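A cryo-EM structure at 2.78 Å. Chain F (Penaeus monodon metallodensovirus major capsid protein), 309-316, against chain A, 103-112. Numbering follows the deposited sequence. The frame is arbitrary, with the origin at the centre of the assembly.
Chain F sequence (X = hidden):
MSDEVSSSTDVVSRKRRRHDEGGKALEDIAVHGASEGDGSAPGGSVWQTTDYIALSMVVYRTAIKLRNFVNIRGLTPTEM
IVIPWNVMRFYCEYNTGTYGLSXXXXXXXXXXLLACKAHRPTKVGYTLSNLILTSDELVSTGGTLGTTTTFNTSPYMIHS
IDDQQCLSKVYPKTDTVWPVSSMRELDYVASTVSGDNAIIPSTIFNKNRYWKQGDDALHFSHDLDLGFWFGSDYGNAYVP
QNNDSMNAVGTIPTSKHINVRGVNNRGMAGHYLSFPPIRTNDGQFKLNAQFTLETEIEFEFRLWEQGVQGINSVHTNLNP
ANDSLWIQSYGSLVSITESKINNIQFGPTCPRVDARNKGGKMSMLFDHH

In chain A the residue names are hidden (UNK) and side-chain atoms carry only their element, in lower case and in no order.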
# COMPACT_ATOMS: atom_id res chain seq x y z
N GLN F 309 51.87 -57.82 -60.23
CA GLN F 309 51.76 -59.12 -59.57
C GLN F 309 50.59 -59.93 -60.11
O GLN F 309 50.65 -61.16 -60.14
CB GLN F 309 51.61 -58.92 -58.07
CG GLN F 309 51.73 -60.18 -57.27
CD GLN F 309 51.65 -59.91 -55.80
OE1 GLN F 309 51.47 -58.77 -55.38
NE2 GLN F 309 51.84 -60.94 -55.01
N GLY F 310 49.53 -59.26 -60.54
CA GLY F 310 48.34 -59.94 -61.02
C GLY F 310 48.25 -60.08 -62.52
O GLY F 310 47.17 -60.30 -63.06
N ILE F 311 49.37 -59.94 -63.21
CA ILE F 311 49.41 -60.17 -64.65
C ILE F 311 49.54 -61.67 -64.91
O ILE F 311 50.29 -62.36 -64.23
CB ILE F 311 50.58 -59.39 -65.28
CG1 ILE F 311 50.37 -57.89 -65.09
CG2 ILE F 311 50.75 -59.74 -66.73
CD1 ILE F 311 49.11 -57.38 -65.71
N ASN F 312 48.79 -62.16 -65.90
CA ASN F 312 48.71 -63.59 -66.16
C ASN F 312 50.09 -64.24 -66.26
O ASN F 312 50.35 -65.28 -65.63
CB ASN F 312 47.91 -63.86 -67.43
CG ASN F 312 46.43 -63.71 -67.23
OD1 ASN F 312 45.92 -63.87 -66.13
ND2 ASN F 312 45.71 -63.40 -68.31
N SER F 313 50.98 -63.66 -67.06
CA SER F 313 52.25 -64.34 -67.32
C SER F 313 53.15 -64.35 -66.09
O SER F 313 53.78 -65.36 -65.79
CB SER F 313 52.97 -63.67 -68.49
OG SER F 313 53.32 -62.33 -68.19
N VAL F 314 53.22 -63.23 -65.37
CA VAL F 314 54.12 -63.14 -64.23
C VAL F 314 53.46 -63.51 -62.91
O VAL F 314 54.17 -63.62 -61.89
CB VAL F 314 54.71 -61.72 -64.11
CG1 VAL F 314 55.53 -61.39 -65.34
CG2 VAL F 314 53.62 -60.73 -63.93
N HIS F 315 52.15 -63.70 -62.87
CA HIS F 315 51.51 -64.11 -61.63
C HIS F 315 51.89 -65.52 -61.24
O HIS F 315 51.93 -65.84 -60.05
CB HIS F 315 49.99 -63.99 -61.73
CG HIS F 315 49.27 -64.29 -60.46
ND1 HIS F 315 48.94 -65.57 -60.08
CD2 HIS F 315 48.82 -63.48 -59.47
CE1 HIS F 315 48.32 -65.53 -58.91
NE2 HIS F 315 48.23 -64.27 -58.53
N THR F 316 52.17 -66.38 -62.22
CA THR F 316 52.68 -67.71 -61.90
C THR F 316 53.94 -67.62 -61.06
O THR F 316 54.13 -68.39 -60.11
CB THR F 316 52.94 -68.48 -63.19
OG1 THR F 316 53.91 -67.77 -63.97
CG2 THR F 316 51.66 -68.62 -63.99
N UNK A 103 54.24 -62.84 -73.85
CA UNK A 103 53.13 -63.74 -73.56
C UNK A 103 51.93 -62.99 -73.05
O UNK A 103 51.72 -61.82 -73.40
N UNK A 104 51.13 -63.67 -72.24
CA UNK A 104 49.84 -63.13 -71.82
C UNK A 104 50.09 -62.06 -70.77
O UNK A 104 50.48 -62.36 -69.64
c UNK A 104 47.56 -63.80 -70.93
c UNK A 104 48.96 -64.25 -71.27
o UNK A 104 47.30 -62.62 -70.75
n UNK A 104 46.65 -64.75 -70.82
N UNK A 105 49.82 -60.81 -71.14
CA UNK A 105 50.04 -59.67 -70.27
C UNK A 105 48.76 -59.18 -69.62
O UNK A 105 48.78 -58.15 -68.94
c UNK A 105 52.15 -58.94 -71.31
c UNK A 105 50.74 -58.54 -71.03
c UNK A 105 50.05 -58.29 -72.33
N UNK A 106 47.65 -59.86 -69.84
CA UNK A 106 46.39 -59.45 -69.25
C UNK A 106 46.43 -59.62 -67.74
O UNK A 106 47.03 -60.55 -67.22
n UNK A 106 44.50 -59.03 -71.90
n UNK A 106 45.21 -60.25 -73.52
c UNK A 106 44.56 -59.15 -73.22
c UNK A 106 45.59 -60.87 -72.35
c UNK A 106 45.26 -60.28 -69.85
c UNK A 106 45.13 -60.12 -71.33
N UNK A 107 45.78 -58.70 -67.05
CA UNK A 107 45.67 -58.82 -65.61
C UNK A 107 44.68 -59.92 -65.28
O UNK A 107 43.76 -60.21 -66.05
c UNK A 107 45.37 -57.41 -63.53
c UNK A 107 45.22 -57.49 -65.01
n UNK A 107 44.44 -57.93 -62.66
c UNK A 107 46.34 -56.86 -62.76
c UNK A 107 44.84 -57.71 -61.42
n UNK A 107 45.98 -57.06 -61.45
N UNK A 108 44.88 -60.58 -64.14
CA UNK A 108 44.04 -61.72 -63.83
C UNK A 108 42.63 -61.33 -63.45
O UNK A 108 41.71 -62.13 -63.61
c UNK A 108 46.39 -64.22 -62.13
c UNK A 108 44.66 -62.57 -62.73
c UNK A 108 45.47 -65.41 -62.11
c UNK A 108 45.93 -63.24 -63.15
n UNK A 108 45.50 -66.14 -63.40
N UNK A 109 42.43 -60.12 -62.93
CA UNK A 109 41.07 -59.66 -62.68
C UNK A 109 40.28 -59.54 -63.97
O UNK A 109 39.05 -59.67 -63.95
c UNK A 109 41.32 -58.49 -60.49
o UNK A 109 41.12 -59.55 -59.93
n UNK A 109 41.75 -57.42 -59.85
c UNK A 109 41.06 -58.33 -61.95
N UNK A 110 40.95 -59.29 -65.09
CA UNK A 110 40.21 -59.21 -66.33
C UNK A 110 39.84 -60.58 -66.85
O UNK A 110 38.70 -60.80 -67.28
c UNK A 110 41.00 -58.45 -67.38
c UNK A 110 39.17 -57.35 -68.66
o UNK A 110 37.82 -57.82 -71.94
c UNK A 110 40.37 -59.09 -69.72
c UNK A 110 39.60 -58.95 -70.84
c UNK A 110 38.39 -57.20 -69.76
c UNK A 110 40.17 -58.29 -68.62
c UNK A 110 38.61 -58.00 -70.85
N UNK A 111 40.79 -61.52 -66.83
CA UNK A 111 40.48 -62.89 -67.23
C UNK A 111 39.33 -63.46 -66.42
O UNK A 111 38.66 -64.39 -66.87
o UNK A 111 42.75 -63.33 -67.94
c UNK A 111 41.71 -63.77 -67.08
N UNK A 112 39.10 -62.92 -65.24
CA UNK A 112 37.95 -63.29 -64.44
C UNK A 112 36.68 -62.59 -64.89
O UNK A 112 35.61 -63.21 -64.93
c UNK A 112 38.22 -62.97 -62.98
c UNK A 112 35.62 -62.66 -59.93
s UNK A 112 37.29 -62.96 -60.45
c UNK A 112 36.99 -63.04 -62.19

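Position 103 of chain A has no atoms beyond its backbone. It is the first residue to leave the preceding helix, with positive phi, and is Gly103(A). At position 104, two carbons follow in a row, the second carrying one oxygen and one nitrogen; that oxygen lies 3.0 Å from ND2 of Asn312(F) and accepts a hydrogen bond from it. The residue is Asn104(A). Its OD1 also accepts from N of position 106, 2.9 Å away, and its backbone O takes a weak bond from N of Ser313(F) at 2.9 Å. Position 105 has a carbon bearing two more, a branched apolar group directed away from chain F, while its backbone O lies 3.3 Å from CD1 of Ile311(F): Val105(A).

At position 106 one carbon leads to a five-membered ring of three carbons and two nitrogens; the side chain points sideways, with its CB 3.5 Å from ND2 of Asn312(F). This is His106(A). Its backbone O accepts a hydrogen bond from N of Asn312(F) at 2.7 Å, with nearly straight geometry. Position 107 repeats the carbon and five-membered ring with two nitrogens. One ring face is covered by Gly310(F), whose CA is 4.1 Å from the ring centroid. This is His107(A), the N-cap of the helix that follows: its ND1 accepts from N of position 109 at 3.0 Å. A CB on Gly310(F) would come within 2.6 Å of NE2 of His107(A), so the close fit relies on glycine.

Position 108 carries four carbons in a row ending in nitrogen, with the third over a face of the His315(F) ring, 3.5 Å from its centroid. This is Lys108(A), whose N donates to O of Gly310(F) at 2.5 Å. Position 109, two carbons with a terminal oxygen and nitrogen, makes no contact with chain F; it is Asn109(A). Position 110, a carbon and a six-carbon ring bearing oxygen, also stays clear and is Tyr110(A). Position 111 has one carbon and one oxygen, the latter accepting from ND2 of Asn312(F) at 3.0 Å: Ser111(A). The unbranched chain of two carbons, sulfur and carbon at 112 is Met112(A), beyond reach.

The contact is built on a single backbone bridge between Ile311(F) and His107(A), whose flanking residues supply the hydrogen bonds of Asn312(F) N and Lys108(A) N. Asn312(F) extends this pairing through ND2, which donates to both Asn104(A) OD1 and Ser111(A) OG, while packing of Gly310(F) on His107(A) and of Lys108(A) on His315(F) adds ring contacts to the polar framework.

Chain A, residues 103-112: GNVHHKNYSM
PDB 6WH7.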